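Local coordinates for protein 1-deoxy-D-xylulose 5-phosphate reductoisomerase (Zymomonas mobilis, PDB 1R0L) that catalyses the NADPH-dependent rearrangement and reduction of 1-deoxy-D-xylulose 5-phosphate to 2-C-methyl-D-erythritol 4-phosphate, using a divalent metal ion, at residues B[96-101]-B[119-124]. Residues are numbered along the deposited sequence; the frame is centred on the assembly and turned at random.
Sequences WTMAAI and TVALAN. With NDP (NADPH dihydro-nicotinamide-adenine-dinucleotide phosphate), chain F.
The carbonyl of Ala-99 accepts two backbone N-H groups where the strands end: Ala-123 N at 3.0 Å and, more weakly, Asn-124 N. The segments are neighbouring parallel strands of the NADPH-binding Rossmann-type domain, joined through helix 107-115 as a beta-alpha-beta unit. Earlier along the strands, Thr-97 N bonds to Thr-119 O, Ala-121 N to Thr-97 O, and Ala-99 N to Ala-121 O, the last nearly straight at 167°. A water bridges Thr-97 OG1 and Thr-119 O. On the sheet face of Trp-96, Met-98 and Ala-121, the indole leans toward strand 119-122. With CG anti to the backbone N (chi1 -172°), it sets CZ2 3.8 Å from Ala-121 CB, and Thr-119 CG2 meets CD1 obliquely. Its NE1 bonds to Thr-273 O. For Trp-96, an alanine here would probably leave Thr-119 CG2 and Ala-121 CB without this packing and Thr-273 O without the indole N-H. On the same face, Met-98 SD rests 4.0 Å from Ala-123 CB. Beyond the strands, Asn-124, a predicted NADPH-binding residue, bonds through OD1 to Ser-127 OG. Ile-101 packs its CG2 3.6 Å from adenine N3A of NADPH.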
loop_
_atom_site.group_PDB
_atom_site.type_symbol
_atom_site.label_atom_id
_atom_site.label_comp_id
_atom_site.label_asym_id
_atom_site.label_seq_id
_atom_site.Cartn_x
_atom_site.Cartn_y
_atom_site.Cartn_z
ATOM N N TRP B 96 -25.310 0.355 -8.147
ATOM C CA TRP B 96 -24.057 1.105 -8.217
ATOM C C TRP B 96 -24.316 2.406 -8.982
ATOM O O TRP B 96 -24.786 2.377 -10.117
ATOM C CB TRP B 96 -23.007 0.294 -8.950
ATOM C CG TRP B 96 -21.642 0.887 -8.904
ATOM C CD1 TRP B 96 -20.733 0.767 -7.896
ATOM C CD2 TRP B 96 -20.994 1.633 -9.944
ATOM N NE1 TRP B 96 -19.553 1.383 -8.246
ATOM C CE2 TRP B 96 -19.687 1.923 -9.498
ATOM C CE3 TRP B 96 -21.388 2.079 -11.209
ATOM C CZ2 TRP B 96 -18.774 2.638 -10.274
ATOM C CZ3 TRP B 96 -20.479 2.788 -11.978
ATOM C CH2 TRP B 96 -19.189 3.061 -11.508
ATOM N N THR B 97 -24.013 3.543 -8.357
ATOM C CA THR B 97 -24.237 4.854 -8.973
ATOM C C THR B 97 -22.957 5.680 -9.041
ATOM O O THR B 97 -22.290 5.889 -8.026
ATOM C CB THR B 97 -25.288 5.698 -8.177
ATOM O OG1 THR B 97 -26.556 5.030 -8.154
ATOM C CG2 THR B 97 -25.475 7.050 -8.817
ATOM N N MET B 98 -22.624 6.144 -10.240
ATOM C CA MET B 98 -21.446 6.983 -10.455
ATOM C C MET B 98 -21.924 8.436 -10.412
ATOM O O MET B 98 -22.656 8.888 -11.308
ATOM C CB MET B 98 -20.818 6.684 -11.824
ATOM C CG MET B 98 -19.786 7.713 -12.290
ATOM S SD MET B 98 -18.412 7.901 -11.146
ATOM C CE MET B 98 -17.316 6.669 -11.686
ATOM N N ALA B 99 -21.543 9.160 -9.366
ATOM C CA ALA B 99 -21.948 10.549 -9.254
ATOM C C ALA B 99 -20.852 11.390 -9.884
ATOM O O ALA B 99 -19.861 11.732 -9.222
ATOM C CB ALA B 99 -22.145 10.924 -7.799
ATOM N N ALA B 100 -21.031 11.709 -11.168
ATOM C CA ALA B 100 -20.060 12.503 -11.928
ATOM C C ALA B 100 -20.550 13.892 -12.342
ATOM O O ALA B 100 -19.904 14.554 -13.144
ATOM C CB ALA B 100 -19.600 11.729 -13.175
ATOM N N ILE B 101 -21.696 14.324 -11.820
ATOM C CA ILE B 101 -22.220 15.656 -12.116
ATOM C C ILE B 101 -21.551 16.568 -11.078
ATOM O O ILE B 101 -21.780 16.434 -9.876
ATOM C CB ILE B 101 -23.772 15.726 -11.955
ATOM C CG1 ILE B 101 -24.463 14.799 -12.961
ATOM C CG2 ILE B 101 -24.245 17.146 -12.134
ATOM C CD1 ILE B 101 -25.996 14.842 -12.899
ATOM N N THR B 119 -24.564 1.449 -3.411
ATOM C CA THR B 119 -23.182 1.895 -3.617
ATOM C C THR B 119 -23.081 3.158 -4.469
ATOM O O THR B 119 -23.669 3.244 -5.554
ATOM C CB THR B 119 -22.320 0.791 -4.258
ATOM O OG1 THR B 119 -22.167 -0.291 -3.330
ATOM C CG2 THR B 119 -20.946 1.327 -4.618
ATOM N N VAL B 120 -22.327 4.137 -3.974
ATOM C CA VAL B 120 -22.181 5.399 -4.687
ATOM C C VAL B 120 -20.730 5.801 -4.904
ATOM O O VAL B 120 -20.034 6.171 -3.965
ATOM C CB VAL B 120 -22.915 6.523 -3.933
ATOM C CG1 VAL B 120 -22.759 7.857 -4.671
ATOM C CG2 VAL B 120 -24.392 6.140 -3.775
ATOM N N ALA B 121 -20.264 5.698 -6.142
ATOM C CA ALA B 121 -18.899 6.082 -6.455
ATOM C C ALA B 121 -18.911 7.624 -6.582
ATOM O O ALA B 121 -19.568 8.211 -7.461
ATOM C CB ALA B 121 -18.456 5.421 -7.755
ATOM N N LEU B 122 -18.193 8.283 -5.685
ATOM C CA LEU B 122 -18.180 9.726 -5.682
ATOM C C LEU B 122 -17.078 10.335 -6.555
ATOM O O LEU B 122 -15.886 10.156 -6.307
ATOM C CB LEU B 122 -18.056 10.221 -4.242
ATOM C CG LEU B 122 -18.210 11.727 -4.037
ATOM C CD1 LEU B 122 -19.623 12.164 -4.448
ATOM C CD2 LEU B 122 -17.950 12.061 -2.582
ATOM N N ALA B 123 -17.491 11.044 -7.600
ATOM C CA ALA B 123 -16.546 11.712 -8.485
ATOM C C ALA B 123 -16.742 13.194 -8.217
ATOM O O ALA B 123 -15.842 13.993 -8.391
ATOM C CB ALA B 123 -16.848 11.372 -9.931
ATOM N N ASN B 124 -17.947 13.529 -7.769
ATOM C CA ASN B 124 -18.357 14.878 -7.400
ATOM C C ASN B 124 -17.687 15.197 -6.052
ATOM O O ASN B 124 -18.350 15.148 -5.009
ATOM C CB ASN B 124 -19.882 14.885 -7.235
ATOM C CG ASN B 124 -20.415 16.230 -6.822
ATOM O OD1 ASN B 124 -19.854 16.886 -5.949
ATOM N ND2 ASN B 124 -21.509 16.654 -7.438
HETATM P PA NDP F . -17.296 17.756 -18.055
HETATM O O1A NDP F . -16.134 17.227 -18.614
HETATM O O2A NDP F . -18.210 18.789 -18.795
HETATM O O5B NDP F . -18.363 16.627 -17.729
HETATM C C5B NDP F . -19.365 17.331 -17.129
HETATM C C4B NDP F . -20.312 16.261 -17.092
HETATM O O4B NDP F . -21.303 16.921 -16.325
HETATM C C3B NDP F . -21.092 15.837 -18.440
HETATM O O3B NDP F . -21.753 14.494 -18.271
HETATM C C2B NDP F . -22.101 16.938 -18.491
HETATM O O2B NDP F . -23.104 16.964 -19.503
HETATM C C1B NDP F . -22.533 16.977 -17.027
HETATM N N9A NDP F . -23.093 18.261 -16.694
HETATM C C8A NDP F . -22.476 19.470 -16.997
HETATM N N7A NDP F . -23.171 20.469 -16.580
HETATM C C5A NDP F . -24.270 19.959 -15.978
HETATM C C6A NDP F . -25.383 20.542 -15.330
HETATM N N6A NDP F . -25.504 21.868 -15.189
HETATM N N1A NDP F . -26.324 19.721 -14.833
HETATM C C2A NDP F . -26.223 18.377 -14.954
HETATM N N3A NDP F . -25.214 17.735 -15.544
HETATM C C4A NDP F . -24.258 18.590 -16.047
HETATM O O3 NDP F . -16.933 18.393 -16.662
HETATM P P2B NDP F . -22.725 16.972 -21.001
HETATM O O1X NDP F . -21.368 16.510 -21.355
HETATM O O2X NDP F . -23.558 17.887 -21.825
HETATM O O3X NDP F . -21.954 18.257 -20.704
HETATM O O HOH W 1 -26.319 3.173 -6.040
#